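Local coordinates for uncharacterized protein (Arthrobacter sp., PDB 3KOP) that is of unknown function but adopts a cyclophilin-like beta-barrel fold and belongs to the DUF3830 family, at residues F[127-132]-F[179-184]. Sequence-based numbering, arbitrary orientation.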
# COMPACT_ATOMS: atom_id res chain seq x y z
N VAL F 127 16.07 -9.70 -17.90
CA VAL F 127 14.71 -9.32 -18.27
C VAL F 127 13.74 -10.42 -17.82
O VAL F 127 14.00 -11.62 -18.01
CB VAL F 127 14.62 -9.01 -19.78
CG1 VAL F 127 13.15 -8.74 -20.23
CG2 VAL F 127 15.51 -7.77 -20.11
N ASP F 128 12.67 -9.97 -17.17
CA ASP F 128 11.52 -10.79 -16.76
C ASP F 128 10.42 -10.50 -17.76
O ASP F 128 9.98 -9.37 -17.87
CB ASP F 128 11.12 -10.38 -15.34
CG ASP F 128 9.95 -11.14 -14.78
OD1 ASP F 128 9.00 -11.53 -15.53
OD2 ASP F 128 9.95 -11.30 -13.53
N LEU F 129 10.01 -11.53 -18.50
CA LEU F 129 8.88 -11.46 -19.41
C LEU F 129 7.74 -12.26 -18.80
O LEU F 129 7.89 -13.46 -18.56
CB LEU F 129 9.23 -11.98 -20.80
CG LEU F 129 10.35 -11.20 -21.50
CD1 LEU F 129 10.87 -11.94 -22.81
CD2 LEU F 129 9.92 -9.78 -21.79
N ALA F 130 6.63 -11.57 -18.55
CA ALA F 130 5.55 -12.11 -17.72
C ALA F 130 4.20 -12.05 -18.41
O ALA F 130 3.90 -11.11 -19.15
CB ALA F 130 5.48 -11.37 -16.34
N VAL F 131 3.40 -13.07 -18.12
CA VAL F 131 2.05 -13.19 -18.59
C VAL F 131 1.12 -13.24 -17.38
O VAL F 131 1.31 -14.05 -16.48
CB VAL F 131 1.88 -14.49 -19.41
CG1 VAL F 131 0.40 -14.80 -19.70
CG2 VAL F 131 2.66 -14.38 -20.72
N PHE F 132 0.13 -12.36 -17.37
CA PHE F 132 -0.89 -12.39 -16.35
C PHE F 132 -2.16 -13.05 -16.87
O PHE F 132 -2.71 -12.66 -17.90
CB PHE F 132 -1.11 -10.99 -15.81
CG PHE F 132 0.02 -10.55 -14.99
CD1 PHE F 132 0.04 -10.84 -13.63
CD2 PHE F 132 1.09 -9.91 -15.56
CE1 PHE F 132 1.10 -10.44 -12.84
CE2 PHE F 132 2.17 -9.55 -14.80
CZ PHE F 132 2.18 -9.79 -13.44
N LEU F 179 8.87 -21.38 -21.45
CA LEU F 179 8.01 -20.32 -21.96
C LEU F 179 8.71 -19.56 -23.10
O LEU F 179 9.79 -18.96 -22.93
CB LEU F 179 7.66 -19.35 -20.83
CG LEU F 179 6.78 -18.15 -21.18
CD1 LEU F 179 5.35 -18.56 -21.59
CD2 LEU F 179 6.76 -17.14 -20.00
N THR F 180 8.07 -19.56 -24.26
CA THR F 180 8.67 -19.04 -25.48
C THR F 180 7.87 -17.89 -26.09
O THR F 180 6.67 -18.02 -26.36
CB THR F 180 8.86 -20.17 -26.52
OG1 THR F 180 9.74 -21.15 -25.98
CG2 THR F 180 9.45 -19.61 -27.83
N PHE F 181 8.55 -16.76 -26.28
CA PHE F 181 7.99 -15.65 -27.02
C PHE F 181 8.57 -15.63 -28.45
O PHE F 181 9.78 -15.65 -28.64
CB PHE F 181 8.27 -14.33 -26.30
CG PHE F 181 7.68 -14.25 -24.89
CD1 PHE F 181 8.33 -14.86 -23.83
CD2 PHE F 181 6.53 -13.51 -24.63
CE1 PHE F 181 7.81 -14.78 -22.54
CE2 PHE F 181 6.02 -13.42 -23.35
CZ PHE F 181 6.67 -14.05 -22.30
N SER F 182 7.69 -15.55 -29.44
CA SER F 182 8.10 -15.61 -30.86
C SER F 182 7.23 -14.69 -31.70
O SER F 182 6.11 -14.33 -31.30
CB SER F 182 8.01 -17.04 -31.39
OG SER F 182 6.66 -17.56 -31.33
N ARG F 183 7.72 -14.31 -32.87
CA ARG F 183 6.94 -13.49 -33.78
C ARG F 183 5.85 -14.34 -34.45
O ARG F 183 6.10 -15.49 -34.85
CB ARG F 183 7.83 -12.90 -34.86
CG ARG F 183 8.90 -12.01 -34.34
CD ARG F 183 9.88 -11.64 -35.46
NE ARG F 183 10.97 -10.88 -34.91
CZ ARG F 183 12.09 -10.60 -35.55
NH1 ARG F 183 12.30 -11.05 -36.80
NH2 ARG F 183 13.02 -9.89 -34.95
N ALA F 184 4.65 -13.77 -34.54
CA ALA F 184 3.51 -14.43 -35.18
C ALA F 184 3.49 -14.05 -36.65
O ALA F 184 3.66 -12.88 -36.97
CB ALA F 184 2.21 -14.01 -34.55
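Leu129 and Phe181 mark the crossing of strands 127-132 and 179-183, whose axes come within 9.4 Å at 94°, nearly perpendicular, with the CA atoms of these two residues 8.7 Å apart. That spacing is too wide for backbone pairing, and the contact is made through side chains, with about 186 Å² buried in all. Leu129, Val131, Leu179 and Phe181 all direct their CB atoms toward the other strand, whereas Ala130 points its methyl away.

The outer end of the Phe181 ring, CE1 and CZ, abuts the CB of Leu129, each 3.6 Å from it. CG of Leu129 lies anti to its carbonyl carbon (chi1 -61°) and CD1 continues the extended chain (chi2 169°), which brings CD1 over one face of that ring, 4.0 Å from Phe181 CD1. Val131 meets the ring obliquely and less closely, its CG2 4.3 Å from Phe181 CZ. Beside them, Leu179 CD2 approaches Leu129 O at 4.1 Å, a van der Waals contact of a methyl with a carbonyl oxygen.

Both strands find their pairing elsewhere: Leu129 bonds through its backbone to Asn73, Ala130 to Cys98, and strand 178-183 lies antiparallel to 23-28 and 57-63. Ile26 touches both Leu179 and Phe181, while Tyr99 adjoins Leu129. Near-orthogonal strands meeting through buried aliphatic and aromatic side chains are characteristic of the hydrophobic interior of a curled antiparallel sheet, here the barrel core of the cyclophilin-like fold.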